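Local atomic coordinates of probable hydrolase (Pseudomonas aeruginosa, PDB entry 7AL6), a protein that is of unknown function but has the alpha/beta hydrolase fold and is probably a hydrolase, perhaps a lipolytic one. Residues A[191-195]-A[196-200]; A[177-180]-A[181-185]. All coordinates share one frame; numbering follows the deposited sequence.

How the contacts relate
Contact 2 lies at the start of helix 179-189, which runs straight into the hairpin of contact 1, strands 190-193 and 196-199, so the two are in series, their centres about 18 Å apart. Each mixes buried and exposed residues. The hairpin sits farther out, its centre about 23 Å from that of the chain against about 16 Å for contact 2. Contact 1 is held by backbone bonds between strands, with its charged ends turned to the second subunit; contact 2 by a serine cap, helical bonds and a small apolar cluster. They touch where the Trp-199 ring packs on the backbone oxygens of Ala-182 and Leu-185. Both also reach the second subunit.

Contact 1 of 2, residues A[191-195]-A[196-200]; sequences EPVPG and GYTWR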
loop_
_atom_site.group_PDB
_atom_site.type_symbol
_atom_site.label_atom_id
_atom_site.label_comp_id
_atom_site.label_asym_id
_atom_site.label_seq_id
_atom_site.Cartn_x
_atom_site.Cartn_y
_atom_site.Cartn_z
ATOM N N GLU A 191 19.548 0.013 10.684
ATOM C CA GLU A 191 18.786 -1.207 10.696
ATOM C C GLU A 191 19.667 -2.410 10.395
ATOM O O GLU A 191 20.625 -2.308 9.639
ATOM C CB GLU A 191 17.639 -1.162 9.683
ATOM C CG GLU A 191 18.040 -1.150 8.275
ATOM C CD GLU A 191 16.805 -1.105 7.371
ATOM O OE1 GLU A 191 16.377 0.008 7.000
ATOM O OE2 GLU A 191 16.230 -2.170 7.079
ATOM N N PRO A 192 19.313 -3.574 10.926
ATOM C CA PRO A 192 20.093 -4.787 10.656
ATOM C C PRO A 192 19.762 -5.388 9.318
ATOM O O PRO A 192 18.601 -5.442 8.902
ATOM C CB PRO A 192 19.665 -5.744 11.771
ATOM C CG PRO A 192 18.157 -5.365 11.965
ATOM C CD PRO A 192 18.231 -3.804 11.896
ATOM N N VAL A 193 20.800 -5.883 8.657
ATOM C CA VAL A 193 20.666 -6.528 7.357
ATOM C C VAL A 193 21.613 -7.730 7.388
ATOM O O VAL A 193 22.380 -7.893 8.359
ATOM C CB VAL A 193 20.983 -5.585 6.190
ATOM C CG1 VAL A 193 20.004 -4.450 6.148
ATOM C CG2 VAL A 193 22.415 -5.090 6.284
ATOM N N PRO A 194 21.530 -8.639 6.417
ATOM C CA PRO A 194 22.404 -9.830 6.449
ATOM C C PRO A 194 23.858 -9.388 6.484
ATOM O O PRO A 194 24.330 -8.656 5.608
ATOM C CB PRO A 194 22.040 -10.562 5.153
ATOM C CG PRO A 194 20.619 -10.114 4.868
ATOM C CD PRO A 194 20.601 -8.669 5.274
ATOM N N GLY A 195 24.551 -9.771 7.543
ATOM C CA GLY A 195 25.913 -9.321 7.706
ATOM C C GLY A 195 26.039 -7.828 7.941
ATOM O O GLY A 195 26.836 -7.146 7.283
ATOM N N GLY A 196 25.248 -7.307 8.871
ATOM C CA GLY A 196 25.603 -6.040 9.470
ATOM C C GLY A 196 24.500 -5.019 9.526
ATOM O O GLY A 196 23.353 -5.344 9.843
ATOM N N TYR A 197 24.863 -3.776 9.210
ATOM C CA TYR A 197 24.004 -2.623 9.379
ATOM C C TYR A 197 24.000 -1.771 8.125
ATOM O O TYR A 197 24.966 -1.748 7.347
ATOM C CB TYR A 197 24.444 -1.764 10.538
ATOM C CG TYR A 197 24.306 -2.377 11.885
ATOM C CD1 TYR A 197 23.070 -2.468 12.498
ATOM C CD2 TYR A 197 25.411 -2.868 12.566
ATOM C CE1 TYR A 197 22.934 -3.027 13.750
ATOM C CE2 TYR A 197 25.284 -3.425 13.835
ATOM C CZ TYR A 197 24.041 -3.507 14.419
ATOM O OH TYR A 197 23.863 -4.078 15.670
ATOM N N THR A 198 22.911 -1.051 7.957
ATOM C CA THR A 198 22.670 -0.088 6.870
ATOM C C THR A 198 22.028 1.144 7.508
ATOM O O THR A 198 21.281 0.967 8.427
ATOM C CB THR A 198 21.812 -0.738 5.780
ATOM O OG1 THR A 198 22.635 -1.562 4.968
ATOM C CG2 THR A 198 21.117 0.247 4.878
ATOM N N TRP A 199 22.331 2.341 7.035
ATOM C CA TRP A 199 21.681 3.574 7.528
ATOM C C TRP A 199 20.280 3.533 6.900
ATOM O O TRP A 199 20.208 3.622 5.688
ATOM C CB TRP A 199 22.495 4.826 7.160
ATOM C CG TRP A 199 23.637 5.099 8.088
ATOM C CD1 TRP A 199 24.917 4.660 7.973
ATOM C CD2 TRP A 199 23.590 5.843 9.306
ATOM N NE1 TRP A 199 25.663 5.077 9.029
ATOM C CE2 TRP A 199 24.877 5.807 9.863
ATOM C CE3 TRP A 199 22.591 6.545 9.972
ATOM C CZ2 TRP A 199 25.188 6.453 11.050
ATOM C CZ3 TRP A 199 22.899 7.178 11.149
ATOM C CH2 TRP A 199 24.181 7.136 11.676
ATOM N N ARG A 200 19.220 3.376 7.691
ATOM C CA ARG A 200 17.846 3.207 7.170
ATOM C C ARG A 200 17.492 4.442 6.361
ATOM O O ARG A 200 17.581 5.519 6.875
ATOM C CB ARG A 200 16.853 2.983 8.307
ATOM C CG ARG A 200 15.413 2.841 7.850
ATOM C CD ARG A 200 14.466 2.309 8.903
ATOM N NE ARG A 200 13.146 2.195 8.337
ATOM C CZ ARG A 200 12.319 3.204 8.172
ATOM N NH1 ARG A 200 12.663 4.408 8.576
ATOM N NH2 ARG A 200 11.141 3.007 7.624
#
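Glu-191 and Thr-198 face each other as an antiparallel hydrogen-bonded pair: Glu-191 N gives a nearly straight bond of 3.0 Å to Thr-198 O, and Thr-198 N returns one to Glu-191 O. The first torsion of the glutamate (chi1 68°) folds the side chain over its own backbone and carries the carboxylate to the side of Arg-200. From CB the chain runs on to Glu-191 CG, which passes 3.9 Å from Thr-198 O, and then, fully extended, to CD beside Arg-200 CB. At the tip Glu-191 OE1 lies against the aliphatic part of the arginine, 3.1 Å from Arg-200 CG, and the two side chains cross at about a right angle. No salt bridge forms, since Glu-191 OE1 stays 4.1 Å from Arg-200 NE. Glu-191 OE2 is instead hydrogen-bonded to Ser-11 OG of the second subunit, while the Arg-200 guanidinium forms a salt bridge with Glu-16 of that subunit and a hydrogen bond to Gly-64 O.

These residues belong to a two-stranded beta hairpin, separate from the central sheet of the alpha/beta hydrolase fold. Its turn passes through Pro-194 and Gly-195, the latter with positive phi, and is closed by Gly-196 N to Val-193 O at 3.0 Å, with Val-193 N bonding Gly-196 O in return. On the same face as Glu-191, Val-193 sets both methyls against Thr-198, Val-193 CG2 being 3.8 Å from Thr-198 OG1, a hydroxyl hydrogen-bonded to Pro-158 O. On the other face Pro-192 and Tyr-197 form a non-hydrogen-bonded pair, with Pro-192 CA 4.2 Å from Tyr-197 CD1, and Glu-191 O lies at the edge of the tyrosine ring.

Contact 2 of 2, residues A[177-180]-A[181-185]; sequences ISRE and AAELL
Ile-177 drops its CD1 methyl into the hollow between Ala-181 and Ala-182, against both alanine methyls, 3.7 Å from Ala-181 CB and 3.8 Å from Ala-182 CB. One turn on, Leu-185 CD1 meets Ile-177 CD1 from another side at 4.0 Å. Helix 265-268 packs on Ile-177 and Ala-181, and helix 163-172 on Ile-177 and Ala-182. Ser-178 takes the next place: with OG tucked between its backbone N and carbonyl carbon (chi1 81°), the hydroxyl accepts from Ala-181 N at 3.1 Å while also forming a hydrogen bond with Asp-268 O. On another side of the helix, Glu-183 CG rests 3.2 Å from Arg-179 O, and its OE2 nestles along the arginine chain, 3.6 Å from Arg-179 CG. The carboxylate and guanidinium planes are 67° apart, and one water spans the gap, accepting from Arg-179 NH1 and donating to Glu-183 OE2. Leu-184 CG sits over Glu-180 O; the Glu-180 carboxylate forms a salt bridge with Arg-45. Regular i to i+4 bonds begin with Ala-182 N to Ser-178 O (3.0 Å), and together with the serine bond they mark a classic helix N-cap, here opening helix 179-189, with Ile-177 near, but not touching, what may be a Ser-His-Asp triad.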
loop_
_atom_site.group_PDB
_atom_site.type_symbol
_atom_site.label_atom_id
_atom_site.label_comp_id
_atom_site.label_asym_id
_atom_site.label_seq_id
_atom_site.Cartn_x
_atom_site.Cartn_y
_atom_site.Cartn_z
ATOM N N ILE A 177 30.498 16.347 11.534
ATOM C CA ILE A 177 29.801 16.200 12.838
ATOM C C ILE A 177 30.718 15.367 13.725
ATOM O O ILE A 177 31.498 14.607 13.212
ATOM C CB ILE A 177 28.379 15.616 12.736
ATOM C CG1 ILE A 177 28.359 14.137 12.378
ATOM C CG2 ILE A 177 27.517 16.417 11.786
ATOM C CD1 ILE A 177 27.120 13.438 12.860
ATOM N N SER A 178 30.596 15.506 15.029
ATOM C CA SER A 178 31.417 14.797 16.031
ATOM C C SER A 178 31.092 13.294 16.060
ATOM O O SER A 178 30.027 12.896 15.586
ATOM C CB SER A 178 31.231 15.422 17.360
ATOM O OG SER A 178 30.058 14.967 17.948
ATOM N N ARG A 179 32.006 12.484 16.593
ATOM C CA ARG A 179 31.846 11.015 16.701
ATOM C C ARG A 179 30.611 10.737 17.559
ATOM O O ARG A 179 29.825 9.908 17.160
ATOM C CB ARG A 179 33.089 10.343 17.293
ATOM C CG ARG A 179 32.984 8.827 17.389
ATOM C CD ARG A 179 34.272 8.093 17.735
ATOM N NE ARG A 179 35.251 8.154 16.669
ATOM C CZ ARG A 179 35.344 7.303 15.657
ATOM N NH1 ARG A 179 34.537 6.262 15.565
ATOM N NH2 ARG A 179 36.262 7.495 14.737
ATOM N N GLU A 180 30.438 11.467 18.653
ATOM C CA GLU A 180 29.300 11.299 19.576
ATOM C C GLU A 180 27.996 11.629 18.848
ATOM O O GLU A 180 27.054 10.913 19.048
ATOM C CB GLU A 180 29.488 12.129 20.834
ATOM C CG GLU A 180 30.503 11.539 21.779
ATOM C CD GLU A 180 30.583 12.230 23.120
ATOM O OE1 GLU A 180 29.915 13.235 23.300
ATOM O OE2 GLU A 180 31.315 11.747 23.968
ATOM N N ALA A 181 27.963 12.680 18.048
ATOM C CA ALA A 181 26.798 13.013 17.245
ATOM C C ALA A 181 26.434 11.860 16.318
ATOM O O ALA A 181 25.261 11.465 16.228
ATOM C CB ALA A 181 27.062 14.286 16.428
ATOM N N ALA A 182 27.431 11.322 15.612
ATOM C CA ALA A 182 27.200 10.233 14.672
ATOM C C ALA A 182 26.741 8.967 15.381
ATOM O O ALA A 182 25.820 8.293 14.903
ATOM C CB ALA A 182 28.450 10.005 13.845
ATOM N N GLU A 183 27.312 8.676 16.559
ATOM C CA GLU A 183 26.823 7.588 17.403
ATOM C C GLU A 183 25.363 7.788 17.803
ATOM O O GLU A 183 24.572 6.837 17.783
ATOM C CB GLU A 183 27.697 7.465 18.671
ATOM C CG GLU A 183 29.116 6.999 18.351
ATOM C CD GLU A 183 30.034 6.845 19.567
ATOM O OE1 GLU A 183 29.630 7.144 20.712
ATOM O OE2 GLU A 183 31.192 6.444 19.340
ATOM N N LEU A 184 25.010 8.988 18.275
ATOM C CA LEU A 184 23.639 9.244 18.707
ATOM C C LEU A 184 22.657 9.057 17.550
ATOM O O LEU A 184 21.644 8.371 17.675
ATOM C CB LEU A 184 23.560 10.651 19.304
ATOM C CG LEU A 184 24.207 10.792 20.677
ATOM C CD1 LEU A 184 24.404 12.271 21.040
ATOM C CD2 LEU A 184 23.388 10.102 21.725
ATOM N N LEU A 185 22.969 9.613 16.389
ATOM C CA LEU A 185 22.117 9.406 15.242
ATOM C C LEU A 185 22.047 7.933 14.829
ATOM O O LEU A 185 20.986 7.469 14.391
ATOM C CB LEU A 185 22.597 10.270 14.102
ATOM C CG LEU A 185 22.388 11.777 14.319
ATOM C CD1 LEU A 185 23.211 12.523 13.296
ATOM C CD2 LEU A 185 20.918 12.144 14.208
HETATM O O HOH W 1 32.430 5.251 17.314
#